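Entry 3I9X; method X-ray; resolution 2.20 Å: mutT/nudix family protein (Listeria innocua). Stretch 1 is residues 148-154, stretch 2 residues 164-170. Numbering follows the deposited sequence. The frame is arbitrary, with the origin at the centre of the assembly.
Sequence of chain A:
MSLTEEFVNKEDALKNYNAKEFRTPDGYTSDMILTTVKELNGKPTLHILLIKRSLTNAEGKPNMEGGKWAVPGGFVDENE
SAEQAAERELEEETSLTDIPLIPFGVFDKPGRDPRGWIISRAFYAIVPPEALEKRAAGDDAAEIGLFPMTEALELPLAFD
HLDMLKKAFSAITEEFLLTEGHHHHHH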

ATOM      1  N   PRO A 148      -8.864 -23.073  10.274  1.00 43.03           N
ATOM      2  CA  PRO A 148      -7.445 -23.147  10.564  1.00 43.58           C
ATOM      3  C   PRO A 148      -6.742 -22.678   9.325  1.00 43.83           C
ATOM      4  O   PRO A 148      -7.275 -22.848   8.232  1.00 43.35           O
ATOM      5  CB  PRO A 148      -7.183 -24.642  10.811  1.00 43.17           C
ATOM      6  CG  PRO A 148      -8.497 -25.284  10.962  1.00 44.41           C
ATOM      7  CD  PRO A 148      -9.510 -24.409  10.264  1.00 43.89           C
ATOM      8  N   MET A 149      -5.587 -22.061   9.464  1.00 44.49           N
ATOM      9  CA  MET A 149      -5.050 -21.339   8.320  1.00 45.78           C
ATOM     10  C   MET A 149      -4.550 -22.324   7.290  1.00 46.58           C
ATOM     11  O   MET A 149      -4.673 -22.075   6.098  1.00 45.89           O
ATOM     12  CB  MET A 149      -3.972 -20.323   8.704  1.00 45.58           C
ATOM     13  CG  MET A 149      -3.261 -19.681   7.509  1.00 44.95           C
ATOM     14  SD  MET A 149      -4.167 -18.391   6.619  1.00 39.75           S
ATOM     15  CE  MET A 149      -3.776 -16.994   7.759  1.00 43.73           C
ATOM     16  N   THR A 150      -4.049 -23.475   7.732  1.00 48.40           N
ATOM     17  CA  THR A 150      -3.551 -24.473   6.786  1.00 49.07           C
ATOM     18  C   THR A 150      -4.679 -25.056   5.910  1.00 48.43           C
ATOM     19  O   THR A 150      -4.465 -25.275   4.736  1.00 49.37           O
ATOM     20  CB  THR A 150      -2.737 -25.584   7.477  1.00 50.11           C
ATOM     21  OG1 THR A 150      -3.588 -26.327   8.354  1.00 52.04           O
ATOM     22  CG2 THR A 150      -1.553 -24.982   8.253  1.00 50.58           C
ATOM     23  N   GLU A 151      -5.865 -25.257   6.477  1.00 48.10           N
ATOM     24  CA  GLU A 151      -7.078 -25.630   5.732  1.00 47.78           C
ATOM     25  C   GLU A 151      -7.578 -24.492   4.801  1.00 47.13           C
ATOM     26  O   GLU A 151      -7.974 -24.745   3.642  1.00 47.09           O
ATOM     27  CB  GLU A 151      -8.183 -26.026   6.721  1.00 48.21           C
ATOM     28  CG  GLU A 151      -9.461 -26.626   6.084  1.00 52.04           C
ATOM     29  CD  GLU A 151     -10.579 -26.956   7.089  1.00 54.43           C
ATOM     30  OE1 GLU A 151     -11.780 -27.007   6.664  1.00 55.38           O
ATOM     31  OE2 GLU A 151     -10.257 -27.175   8.287  1.00 56.59           O
ATOM     32  N   ALA A 152      -7.536 -23.252   5.296  1.00 44.52           N
ATOM     33  CA  ALA A 152      -7.949 -22.094   4.494  1.00 43.92           C
ATOM     34  C   ALA A 152      -7.106 -21.984   3.241  1.00 43.22           C
ATOM     35  O   ALA A 152      -7.616 -21.660   2.170  1.00 42.72           O
ATOM     36  CB  ALA A 152      -7.902 -20.804   5.293  1.00 41.47           C
ATOM     37  N   LEU A 153      -5.824 -22.273   3.358  1.00 43.70           N
ATOM     38  CA  LEU A 153      -4.949 -22.237   2.191  1.00 45.58           C
ATOM     39  C   LEU A 153      -5.318 -23.249   1.077  1.00 46.75           C
ATOM     40  O   LEU A 153      -4.810 -23.129  -0.042  1.00 46.88           O
ATOM     41  CB  LEU A 153      -3.483 -22.463   2.584  1.00 45.87           C
ATOM     42  CG  LEU A 153      -2.803 -21.339   3.387  1.00 47.02           C
ATOM     43  CD1 LEU A 153      -1.415 -21.811   3.880  1.00 47.81           C
ATOM     44  CD2 LEU A 153      -2.682 -20.054   2.554  1.00 44.36           C
ATOM     45  N   GLU A 154      -6.177 -24.225   1.369  1.00 47.62           N
ATOM     46  CA  GLU A 154      -6.531 -25.231   0.370  1.00 49.15           C
ATOM     47  C   GLU A 154      -7.910 -25.034  -0.202  1.00 47.98           C
ATOM     48  O   GLU A 154      -8.315 -25.776  -1.085  1.00 49.09           O
ATOM     49  CB  GLU A 154      -6.454 -26.627   0.994  1.00 50.86           C
ATOM     50  CG  GLU A 154      -5.108 -26.901   1.652  1.00 55.97           C
ATOM     51  CD  GLU A 154      -4.540 -28.227   1.213  1.00 65.41           C
ATOM     52  OE1 GLU A 154      -4.527 -28.461  -0.033  1.00 71.71           O
ATOM     53  OE2 GLU A 154      -4.114 -29.021   2.096  1.00 69.25           O
ATOM     54  N   MET A 164      -2.825 -13.223  -0.898  1.00 42.65           N
ATOM     55  CA  MET A 164      -3.030 -12.435   0.311  1.00 41.22           C
ATOM     56  C   MET A 164      -2.836 -13.318   1.575  1.00 40.81           C
ATOM     57  O   MET A 164      -2.124 -12.927   2.491  1.00 39.05           O
ATOM     58  CB  MET A 164      -4.403 -11.776   0.366  1.00 40.45           C
ATOM     59  CG  MET A 164      -4.672 -10.509  -0.501  1.00 40.76           C
ATOM     60  SD  MET A 164      -6.224  -9.713   0.016  1.00 31.29           S
ATOM     61  CE  MET A 164      -6.225 -10.430   1.477  1.00 31.77           C
ATOM     62  N   LEU A 165      -3.445 -14.501   1.624  1.00 40.71           N
ATOM     63  CA  LEU A 165      -3.362 -15.307   2.824  1.00 41.53           C
ATOM     64  C   LEU A 165      -1.960 -15.827   3.065  1.00 42.45           C
ATOM     65  O   LEU A 165      -1.561 -15.922   4.216  1.00 41.89           O
ATOM     66  CB  LEU A 165      -4.315 -16.506   2.876  1.00 40.56           C
ATOM     67  CG  LEU A 165      -5.824 -16.407   2.709  1.00 43.94           C
ATOM     68  CD1 LEU A 165      -6.450 -17.680   3.322  1.00 44.85           C
ATOM     69  CD2 LEU A 165      -6.472 -15.154   3.233  1.00 40.04           C
ATOM     70  N   LYS A 166      -1.245 -16.221   2.006  1.00 44.22           N
ATOM     71  CA  LYS A 166       0.126 -16.702   2.141  1.00 45.82           C
ATOM     72  C   LYS A 166       1.056 -15.604   2.630  1.00 45.58           C
ATOM     73  O   LYS A 166       1.874 -15.862   3.511  1.00 46.69           O
ATOM     74  CB  LYS A 166       0.658 -17.276   0.815  1.00 47.65           C
ATOM     75  CG  LYS A 166       0.030 -18.599   0.412  1.00 50.94           C
ATOM     76  CD  LYS A 166       0.523 -19.066  -0.964  1.00 56.65           C
ATOM     77  CE  LYS A 166       0.674 -20.587  -1.013  1.00 61.82           C
ATOM     78  NZ  LYS A 166       1.125 -21.073  -2.376  1.00 65.13           N
ATOM     79  N   LYS A 167       0.939 -14.379   2.099  1.00 44.99           N
ATOM     80  CA  LYS A 167       1.764 -13.275   2.611  1.00 44.81           C
ATOM     81  C   LYS A 167       1.368 -12.843   4.068  1.00 45.43           C
ATOM     82  O   LYS A 167       2.219 -12.395   4.857  1.00 44.87           O
ATOM     83  CB  LYS A 167       1.770 -12.087   1.657  1.00 44.51           C
ATOM     84  N   ALA A 168       0.099 -13.000   4.433  1.00 44.89           N
ATOM     85  CA  ALA A 168      -0.326 -12.637   5.792  1.00 45.43           C
ATOM     86  C   ALA A 168       0.176 -13.696   6.749  1.00 45.67           C
ATOM     87  O   ALA A 168       0.773 -13.380   7.747  1.00 44.78           O
ATOM     88  CB  ALA A 168      -1.815 -12.480   5.903  1.00 43.67           C
ATOM     89  N   PHE A 169      -0.084 -14.949   6.433  1.00 46.96           N
ATOM     90  CA  PHE A 169       0.344 -16.047   7.266  1.00 48.89           C
ATOM     91  C   PHE A 169       1.829 -15.867   7.569  1.00 49.79           C
ATOM     92  O   PHE A 169       2.252 -15.907   8.731  1.00 50.09           O
ATOM     93  CB  PHE A 169       0.079 -17.352   6.527  1.00 49.37           C
ATOM     94  CG  PHE A 169       0.206 -18.605   7.356  1.00 52.92           C
ATOM     95  CD1 PHE A 169      -0.158 -18.648   8.703  1.00 57.08           C
ATOM     96  CD2 PHE A 169       0.646 -19.778   6.759  1.00 56.54           C
ATOM     97  CE1 PHE A 169      -0.092 -19.851   9.437  1.00 57.62           C
ATOM     98  CE2 PHE A 169       0.745 -20.974   7.494  1.00 59.40           C
ATOM     99  CZ  PHE A 169       0.359 -21.000   8.838  1.00 59.57           C
ATOM    100  N   SER A 170       2.602 -15.605   6.533  1.00 51.09           N
ATOM    101  CA  SER A 170       4.048 -15.461   6.656  1.00 52.40           C
ATOM    102  C   SER A 170       4.433 -14.305   7.581  1.00 51.97           C
ATOM    103  O   SER A 170       5.259 -14.488   8.483  1.00 52.23           O
ATOM    104  CB  SER A 170       4.662 -15.254   5.265  1.00 53.20           C
ATOM    105  OG  SER A 170       6.041 -14.978   5.362  1.00 56.67           O
TER

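The most distinctive feature of this contact is a methionine laid over the face of a phenylalanine ring. Met-149 CG sits 3.6 Å from the centroid of the Phe-169 ring, 16° off the ring normal. This is a CH-pi contact, with the methylene carbon almost directly above the ring. The closest atom pair is Met-149 CG to Phe-169 CD1, at 3.5 Å. The sulfur takes a more oblique position: Met-149 SD is 4.9 Å from the ring centroid, 30° off the normal.

No hydrogen bond joins the two stretches. The contact is made by packed side chains and buries 350 Å², both sides summed. Each stretch satisfies part of its own backbone. In stretch 1, Ala-152 N bonds to Pro-148 O at 3.0 Å, and Pro-148 holds the N-cap position of the short helix. In stretch 2, Phe-169 N bonds to Leu-165 O at 2.8 Å within a helix that runs on at both ends.

Two residue pairs mark the register. The CA atoms of Met-149 and Phe-169 are 7.6 Å apart, and those of Leu-153 and Leu-165 are 7.1 Å apart. In both stretches the paired residues are four apart, about one helical turn. As the numbering rises in one stretch it falls in the other, so the two run in opposite senses.

Met-149 and Phe-169 both point their CA-to-CB bonds toward the other stretch. Met-149 has chi1 t, with chi2 and chi3 both p. Its long, flexible, unbranched chain can cover the ring and still reach Leu-165, where Met-149 SD lies 4.1 Å from Leu-165 CD1.

Leu-165 is buried and also points toward stretch 1. Leu-165 CD1 lies 4.0 Å from Ala-152 CB. Ala-152 is buried too, and its single methyl is enough to pack against Leu-165 CD1.

Leu-153 starts sideways, but the end of its side chain comes nearer. Its branched tip serves several neighbours. Leu-153 CD2 is 3.9 Å from Leu-165 CB and 3.7 Å from Lys-166 CG, while Leu-153 CD1 is 4.1 Å from Phe-169 CD2.

Two exposed residues, Lys-166 and Thr-150, add smaller contacts than Met-149, Leu-153, Leu-165 and Phe-169. Lys-166 offers the aliphatic part of its chain to Leu-153, while its NZ extends well beyond that contact. Thr-150 points away, yet Thr-150 CG2 comes within 4.5 Å of Phe-169 CZ. Its hydroxyl, OG1, lies on the side farther from the ring. Glu-151 and Glu-154 make no contact with stretch 2, and their charged groups remain outside the apolar packing.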